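Local coordinates for domain of unknown function (Pectobacterium atrosepticum SCRI1043, PDB 3CJL), which is of unknown function, a small protein of the DUF3861 family that pairs with a second copy of itself in the crystal, at residues F22-H27 with G59-Q64. Sequence-based numbering, arbitrary orientation.
Sequences FEFSLH and GEVMMQ
Phe24 and Glu60 both hold CG anti to the backbone N (chi1 -160° and 179°), and they touch: Phe24 CZ lies 3.5 Å from Glu60 CG. CE2 of the same ring touches Glu60 CB. Val61 adds one methyl: its CG2 is 3.8 Å from Phe24 CZ, and the two side chains cross at about a right angle. Leu26 brings CD2 to 3.8 Å from Glu60 CB. The methylenes of Glu60 therefore serve as apolar surface for strand segment 22-26, which runs steeply across helix segment 59-64. Ser25 O also comes close, 3.4 Å from Glu60 CG.

The Glu60 chain bends at chi2, and its carboxylate lies beside His27. Glu60 OE1 is 3.4 Å from His27 CD2, with ring and carboxylate planes 50° apart. Glu60 OE2 lies at the ring edge in its plane, 3.5 Å from His27 CD2, so both oxygens face the CD2 side. This is a contact with a ring carbon; His27 ND1 is hydrogen-bonded to Gly1 O. One turn along the helix, Gln64 NE2 donates to the anti lone pair of Glu60 OE2 at 2.7 Å, which helps fix the rotation of the carboxylate.

Backbone bonds tie Phe24 to Tyr6 and Leu26 to Asn4 in the two-stranded antiparallel sheet. Phe24 also packs on Ala50 of the second subunit, while Gln64 OE1 is hydrogen-bonded to Gln47 NE2 of the second subunit.

Carbon contacts of Phe24 and Leu26 with Glu60 and Val61 thus sit next to a polar end at Glu60. Glu60 is buried. Its carboxylate, probably charged, has the Gln64 amide on OE2 and the edge of the His27 ring near both oxygens; the amide probably helps stabilise it.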
loop_
_atom_site.group_PDB
_atom_site.type_symbol
_atom_site.label_atom_id
_atom_site.label_comp_id
_atom_site.label_asym_id
_atom_site.label_seq_id
_atom_site.Cartn_x
_atom_site.Cartn_y
_atom_site.Cartn_z
ATOM N N PHE A 22 12.551 4.839 -2.697
ATOM C CA PHE A 22 12.128 5.105 -4.063
ATOM C C PHE A 22 11.222 6.319 -4.151
ATOM O O PHE A 22 10.557 6.684 -3.184
ATOM C CB PHE A 22 11.449 3.865 -4.674
ATOM C CG PHE A 22 10.202 3.438 -3.968
ATOM C CD1 PHE A 22 10.272 2.668 -2.828
ATOM C CD2 PHE A 22 8.947 3.797 -4.453
ATOM C CE1 PHE A 22 9.119 2.254 -2.169
ATOM C CE2 PHE A 22 7.810 3.388 -3.801
ATOM C CZ PHE A 22 7.905 2.613 -2.647
ATOM N N GLU A 23 11.244 6.963 -5.307
ATOM C CA GLU A 23 10.382 8.101 -5.558
ATOM C C GLU A 23 9.071 7.568 -6.095
ATOM O O GLU A 23 9.046 6.601 -6.855
ATOM C CB GLU A 23 10.964 9.048 -6.573
ATOM C CG GLU A 23 10.040 10.209 -6.905
ATOM C CD GLU A 23 10.673 11.155 -7.878
ATOM O OE1 GLU A 23 11.509 11.947 -7.441
ATOM O OE2 GLU A 23 10.334 11.101 -9.070
ATOM N N PHE A 24 7.983 8.192 -5.686
ATOM C CA PHE A 24 6.695 7.788 -6.184
ATOM C C PHE A 24 5.714 8.936 -6.265
ATOM O O PHE A 24 5.694 9.800 -5.411
ATOM C CB PHE A 24 6.154 6.639 -5.349
ATOM C CG PHE A 24 5.106 5.865 -6.051
ATOM C CD1 PHE A 24 5.417 5.192 -7.244
ATOM C CD2 PHE A 24 3.812 5.811 -5.547
ATOM C CE1 PHE A 24 4.427 4.484 -7.942
ATOM C CE2 PHE A 24 2.832 5.094 -6.217
ATOM C CZ PHE A 24 3.142 4.435 -7.423
ATOM N N SER A 25 4.924 8.939 -7.329
ATOM C CA SER A 25 3.972 10.003 -7.592
ATOM C C SER A 25 2.550 9.478 -7.369
ATOM O O SER A 25 2.249 8.397 -7.826
ATOM C CB SER A 25 4.148 10.485 -9.035
ATOM O OG SER A 25 3.234 11.519 -9.340
ATOM N N LEU A 26 1.721 10.229 -6.638
ATOM C CA LEU A 26 0.308 9.901 -6.436
ATOM C C LEU A 26 -0.496 11.060 -6.968
ATOM O O LEU A 26 -0.089 12.208 -6.843
ATOM C CB LEU A 26 -0.053 9.713 -4.952
ATOM C CG LEU A 26 0.698 8.655 -4.136
ATOM C CD1 LEU A 26 0.328 8.786 -2.666
ATOM C CD2 LEU A 26 0.439 7.233 -4.650
ATOM N N HIS A 27 -1.668 10.756 -7.504
ATOM C CA HIS A 27 -2.585 11.765 -8.030
ATOM C C HIS A 27 -3.627 12.260 -7.039
ATOM O O HIS A 27 -4.688 12.737 -7.424
ATOM C CB HIS A 27 -3.195 11.240 -9.303
ATOM C CG HIS A 27 -2.186 11.103 -10.372
ATOM N ND1 HIS A 27 -1.676 12.202 -11.023
ATOM C CD2 HIS A 27 -1.499 10.034 -10.827
ATOM C CE1 HIS A 27 -0.759 11.804 -11.878
ATOM N NE2 HIS A 27 -0.637 10.494 -11.786
ATOM N N GLY A 59 -2.766 1.057 -5.298
ATOM C CA GLY A 59 -3.813 1.530 -6.196
ATOM C C GLY A 59 -3.327 2.368 -7.367
ATOM O O GLY A 59 -3.814 2.218 -8.479
ATOM N N GLU A 60 -2.378 3.254 -7.099
ATOM C CA GLU A 60 -1.681 4.015 -8.138
ATOM C C GLU A 60 -0.960 3.107 -9.154
ATOM O O GLU A 60 -1.041 3.346 -10.356
ATOM C CB GLU A 60 -0.692 4.976 -7.479
ATOM C CG GLU A 60 0.137 5.823 -8.421
ATOM C CD GLU A 60 -0.700 6.668 -9.376
ATOM O OE1 GLU A 60 -1.742 7.226 -8.950
ATOM O OE2 GLU A 60 -0.296 6.767 -10.558
ATOM N N VAL A 61 -0.278 2.065 -8.691
ATOM C CA VAL A 61 0.411 1.136 -9.617
ATOM C C VAL A 61 -0.571 0.419 -10.552
ATOM O O VAL A 61 -0.316 0.262 -11.749
ATOM C CB VAL A 61 1.284 0.099 -8.872
ATOM C CG1 VAL A 61 1.860 -0.910 -9.860
ATOM C CG2 VAL A 61 2.419 0.792 -8.134
HETATM N N MSE A 62 -1.683 -0.019 -10.000
HETATM C CA MSE A 62 -2.735 -0.633 -10.794
HETATM C C MSE A 62 -3.346 0.349 -11.810
HETATM O O MSE A 62 -3.650 -0.062 -12.923
HETATM C CB MSE A 62 -3.804 -1.227 -9.883
HETATM C CG MSE A 62 -3.255 -2.393 -9.077
HETATM SE SE MSE A 62 -4.599 -3.437 -8.121
HETATM C CE MSE A 62 -5.779 -1.986 -7.558
HETATM N N MSE A 63 -3.502 1.623 -11.445
HETATM C CA MSE A 63 -3.940 2.660 -12.405
HETATM C C MSE A 63 -2.955 2.760 -13.571
HETATM O O MSE A 63 -3.357 2.904 -14.708
HETATM C CB MSE A 63 -3.996 4.067 -11.783
HETATM C CG MSE A 63 -5.024 4.348 -10.705
HETATM SE SE MSE A 63 -6.753 3.631 -11.065
HETATM C CE MSE A 63 -6.644 1.898 -9.917
ATOM N N GLN A 64 -1.661 2.701 -13.259
ATOM C CA GLN A 64 -0.606 2.758 -14.284
ATOM C C GLN A 64 -0.506 1.488 -15.126
ATOM O O GLN A 64 -0.063 1.542 -16.261
ATOM C CB GLN A 64 0.733 3.037 -13.623
ATOM C CG GLN A 64 0.788 4.405 -12.975
ATOM C CD GLN A 64 2.049 4.632 -12.191
ATOM O OE1 GLN A 64 3.016 3.897 -12.329
ATOM N NE2 GLN A 64 2.045 5.661 -11.354
#